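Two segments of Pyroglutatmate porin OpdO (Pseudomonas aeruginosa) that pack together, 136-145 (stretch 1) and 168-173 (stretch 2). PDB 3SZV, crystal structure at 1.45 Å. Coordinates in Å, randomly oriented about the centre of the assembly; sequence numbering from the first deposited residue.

Stretch 1 136-145: ANDTRLLPEL
Stretch 2 (168-173) RNKLNS

A lysine whose curled side chain joins carbonyls from both stretches is the most unusual feature of this contact. Lys170 leaves the backbone with chi1 and chi2 both t, then turns at chi3 and chi4, both p (70° and 69°), so that its NZ donates to Pro143 O across the interface at 2.9 Å and to Leu171 O of its own stretch at 2.8 Å. Curled in this way, a long cationic side chain can serve backbone carbonyl groups while one of its methylenes, CE, packs against an apolar neighbour: Lys170 CE lies 3.7 Å from Leu145 CG, on the sheet face that both side chains share.

The general principle is that a strand pairing can be extended by side chains where the backbones cease to match. Between these stretches there is one antiparallel bridge of the hydrogen-bonded kind, Leu145 with Lys170, their CA atoms 5.0 Å apart. Leu145 N donates to Lys170 O at 3.1 Å and Lys170 N to Leu145 O at 2.7 Å. Both residues are extended, with phi/psi of -127/149 and -103/105; Leu145 adopts the m, t rotamer. Lys170 O also receives a CA-H...O contact from Glu144 CA at 3.3 Å.

Beyond the bridge, Leu171 (-57/152) leads into Asn172 (-50/-37), a turn that sets Asn172 CA 4.0 Å from Glu144 CA. Asn172, with chi1 p and chi2 24°, loses more area to the other stretch than any other residue, 115 of the 455 Å² buried in total. Its CB packs 3.1 Å from Leu142 O, and its ND2 donates to Asn137 OD1 at 3.0 Å while lying 3.4 Å from Arg140 CD, the last atom modelled in that arginine.

Asparagine suits position 137 because its amide both gives and accepts. With phi/psi -84/144, chi1 t and chi2 -88°, Asn137 OD1 also accepts from Thr139 N at 3.0 Å, and its ND2 donates to Thr139 OG1 at 2.9 Å. These bonds fix the local turn of the chain; farther along, the stretch doubles back on itself, with Glu144 N donating to Asn137 O at 2.9 Å.

Glu144 (-65/143) links this fold to the strand. Extended through chi1 and chi2, both t, with chi3 at 24°, its buried carboxylate divides its oxygens: OE1 accepts from Asn137 N at 2.9 Å, and OE2 from Asn169 ND2 at a short 2.6 Å. Asn169, chi1 t and chi2 175°, brings its side-chain end in to meet it. Neutral amide donors thereby satisfy a charged group within the buried contact.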

# COMPACT_ATOMS: atom_id res chain seq x y z
N ALA A 136 2.77 -2.71 -2.33
CA ALA A 136 4.00 -2.42 -1.62
C ALA A 136 3.74 -1.45 -0.48
O ALA A 136 3.01 -0.48 -0.63
CB ALA A 136 5.04 -1.84 -2.57
N ASN A 137 4.35 -1.73 0.67
CA ASN A 137 4.19 -0.89 1.85
C ASN A 137 5.12 0.31 1.87
O ASN A 137 6.26 0.24 1.41
CB ASN A 137 4.48 -1.72 3.09
CG ASN A 137 4.44 -0.90 4.35
OD1 ASN A 137 5.44 -0.31 4.76
ND2 ASN A 137 3.26 -0.82 4.96
N ASP A 138 4.62 1.43 2.39
CA ASP A 138 5.51 2.54 2.72
C ASP A 138 5.03 3.29 3.96
O ASP A 138 4.83 4.50 3.91
CB ASP A 138 5.66 3.51 1.54
CG ASP A 138 6.74 4.56 1.79
OD1 ASP A 138 6.65 5.66 1.19
OD2 ASP A 138 7.68 4.29 2.57
N THR A 139 4.87 2.57 5.07
CA THR A 139 4.49 3.23 6.32
C THR A 139 5.59 3.24 7.37
O THR A 139 5.34 3.55 8.54
CB THR A 139 3.21 2.61 6.94
OG1 THR A 139 3.40 1.20 7.10
CG2 THR A 139 2.01 2.87 6.05
N ARG A 140 6.81 2.92 6.95
CA ARG A 140 7.95 3.02 7.86
C ARG A 140 8.95 4.05 7.35
O ARG A 140 8.57 5.08 6.78
CB ARG A 140 8.61 1.65 8.04
CG ARG A 140 7.75 0.65 8.81
CD ARG A 140 8.57 -0.57 9.20
N LEU A 141 10.24 3.79 7.54
CA LEU A 141 11.25 4.76 7.14
C LEU A 141 11.49 4.77 5.63
O LEU A 141 11.57 5.84 5.02
CB LEU A 141 12.57 4.46 7.86
CG LEU A 141 13.66 5.51 7.61
CD1 LEU A 141 13.37 6.81 8.36
CD2 LEU A 141 15.04 4.98 7.98
N LEU A 142 11.65 3.58 5.06
CA LEU A 142 11.98 3.43 3.65
C LEU A 142 11.01 2.43 3.03
O LEU A 142 10.54 1.51 3.70
CB LEU A 142 13.43 2.96 3.48
CG LEU A 142 14.49 3.89 4.06
CD1 LEU A 142 15.85 3.22 4.09
CD2 LEU A 142 14.55 5.21 3.29
N PRO A 143 10.69 2.61 1.75
CA PRO A 143 9.64 1.78 1.15
C PRO A 143 10.03 0.31 0.93
O PRO A 143 11.21 -0.01 0.70
CB PRO A 143 9.39 2.45 -0.21
CG PRO A 143 10.68 3.22 -0.49
CD PRO A 143 11.15 3.68 0.85
N GLU A 144 9.03 -0.57 0.98
CA GLU A 144 9.17 -1.90 0.42
C GLU A 144 9.33 -1.80 -1.11
O GLU A 144 8.72 -0.94 -1.75
CB GLU A 144 7.93 -2.73 0.77
CG GLU A 144 7.96 -4.17 0.26
CD GLU A 144 6.68 -4.93 0.55
OE1 GLU A 144 5.63 -4.29 0.73
OE2 GLU A 144 6.73 -6.18 0.62
N LEU A 145 10.16 -2.66 -1.69
CA LEU A 145 10.28 -2.76 -3.15
C LEU A 145 10.07 -4.20 -3.56
O LEU A 145 10.38 -5.13 -2.80
CB LEU A 145 11.66 -2.30 -3.64
CG LEU A 145 12.04 -0.86 -3.36
CD1 LEU A 145 13.49 -0.62 -3.75
CD2 LEU A 145 11.12 0.08 -4.10
N ARG A 168 11.03 -11.15 -6.20
CA ARG A 168 11.68 -10.82 -4.93
C ARG A 168 10.90 -9.76 -4.18
O ARG A 168 10.21 -8.94 -4.79
CB ARG A 168 13.09 -10.26 -5.13
CG ARG A 168 14.04 -11.14 -5.94
CD ARG A 168 14.60 -12.28 -5.12
NE ARG A 168 15.68 -12.95 -5.85
CZ ARG A 168 15.50 -13.97 -6.68
NH1 ARG A 168 14.28 -14.46 -6.89
NH2 ARG A 168 16.54 -14.51 -7.31
N ASN A 169 11.10 -9.76 -2.86
CA ASN A 169 10.54 -8.78 -1.93
C ASN A 169 11.71 -8.15 -1.18
O ASN A 169 12.50 -8.87 -0.57
CB ASN A 169 9.65 -9.55 -0.95
CG ASN A 169 8.74 -8.66 -0.10
OD1 ASN A 169 7.91 -9.19 0.66
ND2 ASN A 169 8.87 -7.35 -0.21
N LYS A 170 11.84 -6.83 -1.24
CA LYS A 170 12.75 -6.14 -0.33
C LYS A 170 11.92 -5.50 0.76
O LYS A 170 11.23 -4.51 0.52
CB LYS A 170 13.58 -5.06 -1.04
CG LYS A 170 14.59 -4.38 -0.09
CD LYS A 170 14.95 -2.96 -0.52
CE LYS A 170 13.79 -1.99 -0.32
NZ LYS A 170 13.48 -1.74 1.12
N LEU A 171 11.95 -6.08 1.95
CA LEU A 171 11.16 -5.54 3.05
C LEU A 171 11.53 -4.09 3.30
O LEU A 171 12.67 -3.66 3.05
CB LEU A 171 11.36 -6.36 4.32
CG LEU A 171 11.01 -7.85 4.20
CD1 LEU A 171 11.32 -8.56 5.52
CD2 LEU A 171 9.54 -8.05 3.82
N ASN A 172 10.58 -3.32 3.80
CA ASN A 172 10.84 -1.92 4.09
C ASN A 172 12.11 -1.69 4.91
O ASN A 172 12.84 -0.74 4.67
CB ASN A 172 9.62 -1.23 4.73
CG ASN A 172 9.01 -2.02 5.87
OD1 ASN A 172 9.67 -2.83 6.51
ND2 ASN A 172 7.73 -1.76 6.14
N SER A 173 12.39 -2.59 5.85
CA SER A 173 13.49 -2.41 6.79
C SER A 173 14.83 -3.00 6.35
O SER A 173 15.82 -2.87 7.07
CB SER A 173 13.10 -2.98 8.16
OG SER A 173 12.66 -4.32 8.03